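Local coordinates for uncharacterized protein (Bacteroides eggerthii, PDB 4GDZ) that is of unknown function, belongs to the DUF4251 family, and binds a magnesium ion at a hairpin turn of its antiparallel beta sheet, at residues T143-P148 and T154-G159; N52-R57 and V82-V87; T108-D111 and N115-C118. One frame throughout, in Å; residues are numbered along the deposited sequence. Where two conformers were deposited one is given.

Interaction 1. Residues T143-P148 and T154-G159; sequences TVTINP and TMTLSG. With MG (magnesium ion), chain B.
V144 and L157 form a hydrogen-bonded antiparallel pair in the hairpin of strands 141-148 and 155-163. V144 N reaches L157 O at 2.8 Å, with 173° at the hydrogen, and L157 N returns a bond to V144 O. I146 and M155 repeat the pattern. Their second bond, M155 N to I146 O, is the most bent of the four at 160°. CA-H...O contacts fill the positions between, such as T156 CA to V144 O at 3.2 Å.

One side-chain hydrogen bond crosses the strands. T145 OG1 and T156 OG1 lie 2.9 Å apart in a non-hydrogen-bonded pair. Each hydroxyl stands beside its own backbone N, and this turns the two oxygens toward each other. T145 OG1 also bonds Q60 of the second subunit.

On the face of V144, I146, M155 and L157 the packing is apolar. I146 CD1 meets L157 CD1 at 3.9 Å.

At the turn end of the hairpin, N147 OD1 and P148 O bind magnesium, the latter at 2.5 Å. N151 O and N153 O of the connecting loop complete the protein ligands. T154 CG2 packs 3.6 Å from N147 CG.

Strand 128-135 flanks 143-148, and strand 46-55 flanks 154-159. I146 also touches V80 and V82 of strand 77-85, across the curved sheet.

Interaction 2. Residues N52-R57 and V82-V87; sequences NQVMFR and VAFNTV
V54 rests a methyl on the ring of F84, between two strands that are not neighbours in the antiparallel sheet. Strand 61-74 lies between strands 46-55 and 77-85, and the contact spans it by side chains alone. There is no hydrogen bond between the segments. Just before V54, N52 and Q53 both face S158 in a classic beta bulge.

The V54 side chain can be followed outward. The bond from CA to CB points toward 82-87, and CB branches into two methyls. CG1 sits between the backbone N and the carbonyl carbon (chi1 55°). It comes within 4.2 Å of T86 CG2, a loose methyl contact. CG2 lies anti to the backbone N and does the main work. It stands over one face of the F84 ring, 4.2 Å from the centroid and 15° off the ring normal. This is a CH-pi contact. The methyl is shifted toward the rim, and its nearest ring atom is F84 CZ at 4.1 Å. The two side chains cross at about a right angle.

V64 of the intervening strand touches both V54 and F84, and M155 of strand 155-163 also packs on F84. V54, F84 and F56 are buried here.

F56 adds the outer border, and its ring stacks with that of Y88. T86 OG1 gives a hydrogen bond to G93 O and takes one from Y88 N, the latter as in an ST turn. This same oxygen approaches F56 CZ obliquely, at 4.3 Å.

Interaction 3. Residues T108-D111 and N115-C118; sequences TSTD and NINC
N115 ND2 gives a short hydrogen bond to D111 OD2, 2.7 Å long with 163° at the hydrogen. OD2 accepts it with its syn lone pair, on the side of the other oxygen. The acceptor lies close to the amide plane of N115, but the carboxylate and amide planes are turned 71° apart. The other oxygen of the same group is used as well. N115 N meets D111 OD1 at 2.9 Å, from above the carboxylate plane. R113 N adds a weak bond to OD1, in the manner of an Asx turn. The carboxylate is thus held across the three-residue loop from more than one direction. The D111 torsion explains this: CG sits between the backbone N and the carbonyl carbon (chi1 70°), which brings it round to N115. Replacing the aspartate by an alanine here is likely to leave N115 N and ND2 without these acceptors and the N115 amide held by fewer bonds.

The backbone closes the hairpin. D111 N bonds N115 O at 3.0 Å. S109 and N117 form a hydrogen-bonded antiparallel pair, with S109 N to N117 O at 2.9 Å.

T110 and I116 are a non-hydrogen-bonded pair. Their side chains lie side by side and point the same way, with T110 OG1 3.6 Å from I116 CG1.

N115 OD1 takes a hydrogen bond from N137 N. F63 of the second subunit packs on S109 and D111. Strand 102-110 is outermost within the chain. Strand 116-123 is bonded on its other side to strand 128-135, and I116 packs on V39 and L42 of helix 28-44.

All three contacts belong to one antiparallel sheet. Interactions 1 and 2 touch, with centres about 10 Å apart. Strands 155-163 and 46-55 are neighbours there, and T156 O lies 2.8 Å from M55 N, a probable hydrogen bond. I146 CD1 also packs on V82 CG2 at 3.4 Å. Interaction 3 stands apart: its centre is about 17 Å from that of interaction 1 and about 25 Å from that of interaction 2. Interactions 2 and 3 lie on opposite sides of the chain's centre. Interaction 1 supplies two of the four protein ligands of the magnesium, and the F84 side chain of interaction 2 is about 12 Å from the ion. Each contact meets the second subunit.

Interaction 1. Residues T143-P148 and T154-G159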
ATOM      1  N   THR A 143     -10.577   4.025   4.834  1.00 46.39           N
ATOM      2  CA  THR A 143      -9.473   4.884   4.468  1.00 47.24           C
ATOM      3  C   THR A 143     -10.047   6.160   3.892  1.00 48.50           C
ATOM      4  O   THR A 143     -11.020   6.122   3.108  1.00 51.34           O
ATOM      5  CB  THR A 143      -8.578   4.166   3.436  1.00 50.41           C
ATOM      6  OG1 THR A 143      -8.141   2.943   4.044  1.00 52.32           O
ATOM      7  CG2 THR A 143      -7.363   5.023   3.021  1.00 51.28           C
ATOM      8  N   VAL A 144      -9.479   7.291   4.286  1.00 44.05           N
ATOM      9  CA  VAL A 144      -9.995   8.574   3.847  1.00 43.34           C
ATOM     10  C   VAL A 144      -8.836   9.399   3.303  1.00 46.91           C
ATOM     11  O   VAL A 144      -7.758   9.412   3.893  1.00 45.21           O
ATOM     12  CB  VAL A 144     -10.758   9.277   5.011  1.00 50.20           C
ATOM     13  CG1 VAL A 144      -9.830   9.657   6.190  1.00 47.57           C
ATOM     14  CG2 VAL A 144     -11.451  10.524   4.524  1.00 52.35           C
ATOM     15  N   THR A 145      -9.070  10.096   2.190  1.00 42.76           N
ATOM     16  CA  THR A 145      -8.160  11.112   1.673  1.00 43.06           C
ATOM     17  C   THR A 145      -8.814  12.458   1.763  1.00 45.02           C
ATOM     18  O   THR A 145      -9.976  12.634   1.334  1.00 45.11           O
ATOM     19  CB  THR A 145      -7.808  10.782   0.187  1.00 48.25           C
ATOM     20  OG1 THR A 145      -7.198   9.484   0.182  1.00 51.13           O
ATOM     21  CG2 THR A 145      -6.835  11.841  -0.463  1.00 46.99           C
ATOM     22  N   ILE A 146      -8.073  13.406   2.317  1.00 42.66           N
ATOM     23  CA  ILE A 146      -8.514  14.761   2.573  1.00 41.63           C
ATOM     24  C   ILE A 146      -7.684  15.720   1.754  1.00 43.42           C
ATOM     25  O   ILE A 146      -6.437  15.767   1.863  1.00 44.75           O
ATOM     26  CB  ILE A 146      -8.421  15.087   4.100  1.00 45.33           C
ATOM     27  CG1 ILE A 146      -9.280  14.078   4.908  1.00 48.92           C
ATOM     28  CG2 ILE A 146      -8.848  16.535   4.407  1.00 43.58           C
ATOM     29  CD1 ILE A 146      -8.737  13.719   6.267  1.00 53.34           C
ATOM     30  N   ASN A 147      -8.376  16.526   0.956  1.00 41.80           N
ATOM     31  CA  ASN A 147      -7.748  17.451   0.034  1.00 43.73           C
ATOM     32  C   ASN A 147      -8.223  18.876   0.287  1.00 45.16           C
ATOM     33  O   ASN A 147      -9.270  19.271  -0.240  1.00 45.45           O
ATOM     34  CB  ASN A 147      -8.050  16.996  -1.421  1.00 47.56           C
ATOM     35  CG  ASN A 147      -7.380  17.859  -2.477  1.00 55.82           C
ATOM     36  OD1 ASN A 147      -6.624  18.766  -2.179  1.00 51.64           O
ATOM     37  ND2 ASN A 147      -7.686  17.580  -3.737  1.00 50.17           N
ATOM     38  N   PRO A 148      -7.451  19.672   1.064  1.00 46.67           N
ATOM     39  CA  PRO A 148      -7.878  21.056   1.336  1.00 45.34           C
ATOM     40  C   PRO A 148      -7.781  21.930   0.099  1.00 47.87           C
ATOM     41  O   PRO A 148      -7.004  21.639  -0.781  1.00 47.08           O
ATOM     42  CB  PRO A 148      -6.862  21.532   2.400  1.00 48.45           C
ATOM     43  CG  PRO A 148      -6.399  20.269   3.055  1.00 51.34           C
ATOM     44  CD  PRO A 148      -6.289  19.309   1.908  1.00 49.53           C
ATOM     45  N   THR A 154      -2.447  16.510  -0.285  1.00 51.19           N
ATOM     46  CA  THR A 154      -3.533  15.770   0.320  1.00 53.91           C
ATOM     47  C   THR A 154      -2.939  14.958   1.462  1.00 54.98           C
ATOM     48  O   THR A 154      -1.715  14.817   1.561  1.00 49.72           O
ATOM     49  CB  THR A 154      -4.217  14.847  -0.719  1.00 57.05           C
ATOM     50  OG1 THR A 154      -3.294  13.838  -1.084  1.00 56.08           O
ATOM     51  CG2 THR A 154      -4.632  15.599  -1.993  1.00 56.00           C
HETATM   52  N   MSE A 155      -3.815  14.451   2.323  1.00 46.45           N
HETATM   53  CA  MSE A 155      -3.446  13.586   3.437  0.50 46.63           C
HETATM   54  C   MSE A 155      -4.372  12.384   3.408  1.00 49.93           C
HETATM   55  O   MSE A 155      -5.570  12.525   3.153  1.00 47.06           O
HETATM   56  CB  MSE A 155      -3.605  14.314   4.770  0.50 49.57           C
HETATM   57  CG  MSE A 155      -2.577  15.402   5.004  0.50 61.62           C
HETATM   58 SE   MSE A 155      -3.264  16.842   6.106  0.38 64.37          SE
HETATM   59  CE  MSE A 155      -4.792  17.176   4.863  0.50 45.44           C
ATOM     60  N   THR A 156      -3.812  11.202   3.650  1.00 45.01           N
ATOM     61  CA  THR A 156      -4.566   9.935   3.630  1.00 43.48           C
ATOM     62  C   THR A 156      -4.366   9.267   4.987  1.00 45.09           C
ATOM     63  O   THR A 156      -3.229   9.072   5.439  1.00 48.47           O
ATOM     64  CB  THR A 156      -4.141   9.048   2.443  1.00 43.37           C
ATOM     65  OG1 THR A 156      -4.473   9.716   1.210  1.00 46.07           O
ATOM     66  CG2 THR A 156      -4.863   7.641   2.461  1.00 46.83           C
ATOM     67  N   LEU A 157      -5.483   8.929   5.624  1.00 44.77           N
ATOM     68  CA  LEU A 157      -5.531   8.292   6.947  1.00 44.13           C
ATOM     69  C   LEU A 157      -6.478   7.110   6.933  1.00 52.41           C
ATOM     70  O   LEU A 157      -7.328   7.006   6.059  1.00 47.35           O
ATOM     71  CB  LEU A 157      -6.018   9.290   7.996  1.00 45.45           C
ATOM     72  CG  LEU A 157      -5.097  10.523   8.126  1.00 51.11           C
ATOM     73  CD1 LEU A 157      -5.565  11.680   7.247  1.00 51.15           C
ATOM     74  CD2 LEU A 157      -5.011  10.949   9.583  1.00 50.92           C
ATOM     75  N   SER A 158      -6.319   6.211   7.898  1.00 47.98           N
ATOM     76  CA  SER A 158      -7.217   5.089   8.031  1.00 47.65           C
ATOM     77  C   SER A 158      -7.596   4.947   9.458  1.00 50.27           C
ATOM     78  O   SER A 158      -6.871   5.409  10.365  1.00 48.72           O
ATOM     79  CB  SER A 158      -6.620   3.781   7.479  1.00 52.37           C
ATOM     80  OG  SER A 158      -5.513   3.322   8.233  1.00 55.98           O
ATOM     81  N   GLY A 159      -8.737   4.307   9.667  1.00 50.02           N
ATOM     82  CA  GLY A 159      -9.263   4.096  10.987  1.00 51.70           C
ATOM     83  C   GLY A 159     -10.629   3.437  10.980  1.00 55.18           C
ATOM     84  O   GLY A 159     -10.937   2.685  10.065  1.00 54.83           O
TER
HETATM   85 MG    MG B 200      -5.061  20.146  -1.096  1.00 66.54          MG

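Interaction 2. Residues N52-R57 and V82-V87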
ATOM      1  N   ASN A  52      -6.518   6.324  13.094  1.00 51.40           N
ATOM      2  CA  ASN A  52      -5.418   5.931  13.983  1.00 51.74           C
ATOM      3  C   ASN A  52      -4.088   5.812  13.267  1.00 55.85           C
ATOM      4  O   ASN A  52      -3.072   5.516  13.896  1.00 54.71           O
ATOM      5  CB  ASN A  52      -5.744   4.673  14.801  1.00 61.15           C
ATOM      6  CG  ASN A  52      -6.146   3.493  13.944  1.00 66.60           C
ATOM      7  OD1 ASN A  52      -5.711   3.358  12.814  1.00 61.46           O
ATOM      8  ND2 ASN A  52      -6.975   2.623  14.495  1.00 71.39           N
ATOM      9  N   GLN A  53      -4.079   6.054  11.963  1.00 50.56           N
ATOM     10  CA  GLN A  53      -2.828   6.205  11.282  1.00 52.78           C
ATOM     11  C   GLN A  53      -2.909   7.086  10.083  1.00 50.77           C
ATOM     12  O   GLN A  53      -3.962   7.223   9.453  1.00 49.35           O
ATOM     13  CB  GLN A  53      -2.216   4.841  10.893  1.00 60.81           C
ATOM     14  CG  GLN A  53      -3.047   4.014   9.989  1.00 59.00           C
ATOM     15  CD  GLN A  53      -2.356   2.746   9.473  1.00 72.15           C
ATOM     16  OE1 GLN A  53      -1.498   2.144  10.124  1.00 66.24           O
ATOM     17  NE2 GLN A  53      -2.771   2.325   8.293  1.00 60.91           N
ATOM     18  N   VAL A  54      -1.747   7.642   9.760  1.00 51.37           N
ATOM     19  CA  VAL A  54      -1.518   8.361   8.539  1.00 51.40           C
ATOM     20  C   VAL A  54      -0.709   7.454   7.616  1.00 51.53           C
ATOM     21  O   VAL A  54       0.191   6.699   8.051  1.00 52.23           O
ATOM     22  CB  VAL A  54      -0.861   9.750   8.794  1.00 53.48           C
ATOM     23  CG1 VAL A  54       0.425   9.618   9.587  1.00 51.73           C
ATOM     24  CG2 VAL A  54      -0.604  10.453   7.464  1.00 52.08           C
HETATM   25  N   MSE A  55      -1.078   7.488   6.337  1.00 46.17           N
HETATM   26  CA  MSE A  55      -0.467   6.669   5.324  1.00 49.72           C
HETATM   27  C   MSE A  55       0.348   7.498   4.343  1.00 53.13           C
HETATM   28  O   MSE A  55      -0.122   8.520   3.836  1.00 49.18           O
HETATM   29  CB  MSE A  55      -1.562   5.890   4.592  1.00 53.94           C
HETATM   30  CG  MSE A  55      -2.383   5.004   5.562  1.00 57.20           C
HETATM   31 SE   MSE A  55      -4.052   4.362   4.729  0.75 66.76          SE
HETATM   32  CE  MSE A  55      -3.356   3.746   2.953  1.00 63.84           C
ATOM     33  N   PHE A  56       1.583   7.055   4.088  1.00 52.02           N
ATOM     34  CA  PHE A  56       2.510   7.768   3.202  1.00 51.35           C
ATOM     35  C   PHE A  56       2.565   7.121   1.817  1.00 56.87           C
ATOM     36  O   PHE A  56       2.345   5.928   1.668  1.00 54.01           O
ATOM     37  CB  PHE A  56       3.926   7.847   3.846  1.00 52.50           C
ATOM     38  CG  PHE A  56       3.912   8.528   5.187  1.00 51.95           C
ATOM     39  CD1 PHE A  56       3.897   9.916   5.279  1.00 53.17           C
ATOM     40  CD2 PHE A  56       3.787   7.791   6.346  1.00 51.63           C
ATOM     41  CE1 PHE A  56       3.807  10.546   6.510  1.00 53.46           C
ATOM     42  CE2 PHE A  56       3.709   8.405   7.570  1.00 55.37           C
ATOM     43  CZ  PHE A  56       3.705   9.787   7.663  1.00 52.79           C
ATOM     44  N   ARG A  57       2.924   7.930   0.825  1.00 54.61           N
ATOM     45  CA  ARG A  57       2.944   7.533  -0.601  1.00 64.20           C
ATOM     46  C   ARG A  57       3.898   6.353  -0.843  1.00 56.50           C
ATOM     47  O   ARG A  57       3.660   5.523  -1.706  1.00 56.82           O
ATOM     48  CB  ARG A  57       3.415   8.739  -1.446  1.00 71.30           C
ATOM     49  CG  ARG A  57       2.648   9.056  -2.712  1.00104.41           C
ATOM     50  CD  ARG A  57       3.117  10.398  -3.276  1.00 94.79           C
ATOM     51  NE  ARG A  57       4.572  10.434  -3.418  1.00120.81           N
ATOM     52  CZ  ARG A  57       5.260  11.421  -3.986  1.00128.38           C
ATOM     53  NH1 ARG A  57       4.640  12.479  -4.499  1.00114.76           N
ATOM     54  NH2 ARG A  57       6.582  11.340  -4.047  1.00129.64           N
ATOM     55  N   VAL A  82      -7.587  17.152  11.216  1.00 45.70           N
ATOM     56  CA  VAL A  82      -6.384  16.315  11.058  1.00 45.11           C
ATOM     57  C   VAL A  82      -5.233  17.087  11.679  1.00 44.79           C
ATOM     58  O   VAL A  82      -5.101  18.281  11.454  1.00 46.07           O
ATOM     59  CB  VAL A  82      -6.081  16.002   9.567  1.00 48.54           C
ATOM     60  CG1 VAL A  82      -4.742  15.237   9.427  1.00 48.73           C
ATOM     61  CG2 VAL A  82      -7.237  15.211   8.943  1.00 47.72           C
ATOM     62  N   ALA A  83      -4.416  16.406  12.478  1.00 42.32           N
ATOM     63  CA  ALA A  83      -3.245  17.004  13.095  1.00 46.06           C
ATOM     64  C   ALA A  83      -2.325  15.891  13.548  1.00 47.74           C
ATOM     65  O   ALA A  83      -2.636  15.160  14.497  1.00 46.57           O
ATOM     66  CB  ALA A  83      -3.582  17.930  14.276  1.00 43.98           C
ATOM     67  N   PHE A  84      -1.205  15.760  12.847  1.00 47.33           N
ATOM     68  CA  PHE A  84      -0.214  14.716  13.161  1.00 45.13           C
ATOM     69  C   PHE A  84       1.177  15.337  13.175  1.00 48.24           C
ATOM     70  O   PHE A  84       1.496  16.263  12.402  1.00 48.92           O
ATOM     71  CB  PHE A  84      -0.334  13.516  12.214  1.00 48.16           C
ATOM     72  CG  PHE A  84      -0.210  13.848  10.761  1.00 46.05           C
ATOM     73  CD1 PHE A  84       1.046  13.866  10.134  1.00 45.84           C
ATOM     74  CD2 PHE A  84      -1.337  14.088   9.987  1.00 48.56           C
ATOM     75  CE1 PHE A  84       1.149  14.139   8.793  1.00 43.33           C
ATOM     76  CE2 PHE A  84      -1.232  14.389   8.641  1.00 48.18           C
ATOM     77  CZ  PHE A  84       0.016  14.428   8.040  1.00 49.22           C
ATOM     78  N   ASN A  85       1.980  14.844  14.100  1.00 51.05           N
ATOM     79  CA  ASN A  85       3.304  15.317  14.295  1.00 48.31           C
ATOM     80  C   ASN A  85       4.081  14.031  14.646  1.00 53.25           C
ATOM     81  O   ASN A  85       4.110  13.641  15.772  1.00 51.73           O
ATOM     82  CB  ASN A  85       3.258  16.373  15.448  1.00 53.05           C
ATOM     83  CG  ASN A  85       4.622  16.706  15.974  1.00 58.49           C
ATOM     84  OD1 ASN A  85       5.595  16.421  15.328  1.00 67.05           O
ATOM     85  ND2 ASN A  85       4.693  17.329  17.135  1.00 61.88           N
ATOM     86  N   THR A  86       4.635  13.363  13.655  1.00 48.02           N
ATOM     87  CA  THR A  86       5.089  11.958  13.771  1.00 51.68           C
ATOM     88  C   THR A  86       6.607  11.845  13.642  1.00 53.68           C
ATOM     89  O   THR A  86       7.285  12.807  13.320  1.00 49.68           O
ATOM     90  CB  THR A  86       4.450  11.053  12.697  1.00 52.43           C
ATOM     91  OG1 THR A  86       5.038  11.329  11.416  1.00 49.01           O
ATOM     92  CG2 THR A  86       2.903  11.255  12.605  1.00 48.37           C
ATOM     93  N   VAL A  87       7.112  10.646  13.886  1.00 49.01           N
ATOM     94  CA  VAL A  87       8.532  10.341  13.803  1.00 47.51           C
ATOM     95  C   VAL A  87       8.977  10.193  12.305  1.00 44.62           C
ATOM     96  O   VAL A  87      10.178  10.128  12.017  1.00 51.26           O
ATOM     97  CB  VAL A  87       8.857   9.118  14.691  1.00 51.17           C
ATOM     98  CG1 VAL A  87      10.272   8.576  14.461  1.00 55.62           C
ATOM     99  CG2 VAL A  87       8.710   9.504  16.181  1.00 55.54           C
TER

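Interaction 3. Residues T108-D111 and N115-C118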
ATOM      1  N   THR A 108     -21.801   8.397  -4.000  1.00 52.89           N
ATOM      2  CA  THR A 108     -21.630   7.088  -3.369  0.50 56.01           C
ATOM      3  C   THR A 108     -21.740   6.018  -4.442  1.00 60.64           C
ATOM      4  O   THR A 108     -22.558   6.157  -5.341  1.00 61.31           O
ATOM      5  CB  THR A 108     -22.726   6.851  -2.306  0.50 62.55           C
ATOM      6  OG1 THR A 108     -22.608   7.831  -1.267  0.50 54.61           O
ATOM      7  CG2 THR A 108     -22.611   5.446  -1.695  0.50 70.96           C
ATOM      8  N   SER A 109     -20.941   4.961  -4.334  1.00 51.45           N
ATOM      9  CA  SER A 109     -21.084   3.803  -5.197  1.00 56.57           C
ATOM     10  C   SER A 109     -20.785   2.563  -4.357  1.00 58.89           C
ATOM     11  O   SER A 109     -19.924   2.609  -3.479  1.00 53.92           O
ATOM     12  CB  SER A 109     -20.109   3.928  -6.367  1.00 62.72           C
ATOM     13  OG  SER A 109     -20.361   2.931  -7.325  1.00 76.93           O
ATOM     14  N   THR A 110     -21.483   1.463  -4.638  1.00 55.86           N
ATOM     15  CA  THR A 110     -21.309   0.181  -3.917  1.00 58.56           C
ATOM     16  C   THR A 110     -21.172  -0.919  -4.933  1.00 64.28           C
ATOM     17  O   THR A 110     -21.954  -0.981  -5.861  1.00 65.03           O
ATOM     18  CB  THR A 110     -22.511  -0.120  -3.001  1.00 68.22           C
ATOM     19  OG1 THR A 110     -22.654   0.955  -2.079  1.00 66.30           O
ATOM     20  CG2 THR A 110     -22.357  -1.450  -2.229  1.00 64.92           C
ATOM     21  N   ASP A 111     -20.168  -1.777  -4.804  1.00 63.74           N
ATOM     22  CA  ASP A 111     -20.022  -2.867  -5.781  1.00 64.83           C
ATOM     23  C   ASP A 111     -20.813  -4.093  -5.317  1.00 66.40           C
ATOM     24  O   ASP A 111     -21.430  -4.078  -4.246  1.00 67.74           O
ATOM     25  CB  ASP A 111     -18.541  -3.194  -6.070  1.00 70.48           C
ATOM     26  CG  ASP A 111     -17.833  -3.861  -4.905  1.00 75.80           C
ATOM     27  OD1 ASP A 111     -18.497  -4.297  -3.939  1.00 67.91           O
ATOM     28  OD2 ASP A 111     -16.599  -3.960  -4.966  1.00 73.64           O
ATOM     29  N   ASN A 115     -18.298  -3.455  -1.136  1.00 62.84           N
ATOM     30  CA  ASN A 115     -17.312  -2.372  -0.973  1.00 60.12           C
ATOM     31  C   ASN A 115     -17.964  -1.056  -1.360  1.00 56.24           C
ATOM     32  O   ASN A 115     -18.748  -1.011  -2.303  1.00 58.93           O
ATOM     33  CB  ASN A 115     -16.050  -2.595  -1.806  1.00 59.13           C
ATOM     34  CG  ASN A 115     -15.446  -3.975  -1.589  1.00 69.71           C
ATOM     35  OD1 ASN A 115     -15.110  -4.354  -0.465  1.00 67.18           O
ATOM     36  ND2 ASN A 115     -15.342  -4.737  -2.659  1.00 63.55           N
ATOM     37  N   ILE A 116     -17.653  -0.006  -0.608  1.00 53.06           N
ATOM     38  CA  ILE A 116     -18.256   1.319  -0.787  1.00 56.07           C
ATOM     39  C   ILE A 116     -17.161   2.336  -1.065  1.00 54.50           C
ATOM     40  O   ILE A 116     -16.113   2.326  -0.426  1.00 52.13           O
ATOM     41  CB  ILE A 116     -19.078   1.741   0.457  1.00 59.18           C
ATOM     42  CG1 ILE A 116     -20.273   0.791   0.628  1.00 65.07           C
ATOM     43  CG2 ILE A 116     -19.574   3.190   0.353  1.00 52.91           C
ATOM     44  CD1 ILE A 116     -21.020   1.001   1.925  1.00 72.55           C
ATOM     45  N   ASN A 117     -17.383   3.158  -2.077  1.00 52.13           N
ATOM     46  CA  ASN A 117     -16.515   4.309  -2.383  1.00 49.21           C
ATOM     47  C   ASN A 117     -17.434   5.533  -2.304  1.00 55.09           C
ATOM     48  O   ASN A 117     -18.501   5.535  -2.932  1.00 56.33           O
ATOM     49  CB  ASN A 117     -15.982   4.206  -3.810  1.00 48.25           C
ATOM     50  CG  ASN A 117     -14.976   3.079  -4.022  1.00 54.66           C
ATOM     51  OD1 ASN A 117     -14.485   2.410  -3.089  1.00 57.57           O
ATOM     52  ND2 ASN A 117     -14.667   2.858  -5.267  1.00 47.77           N
ATOM     53  N   CYS A 118     -17.035   6.561  -1.574  1.00 47.61           N
ATOM     54  CA  CYS A 118     -17.853   7.749  -1.336  0.50 47.51           C
ATOM     55  C   CYS A 118     -17.011   9.028  -1.392  1.00 50.42           C
ATOM     56  O   CYS A 118     -15.885   9.023  -0.920  1.00 49.61           O
ATOM     57  CB  CYS A 118     -18.495   7.623   0.054  0.50 51.10           C
ATOM     58  SG  CYS A 118     -19.507   9.026   0.601  0.50 56.79           S
TER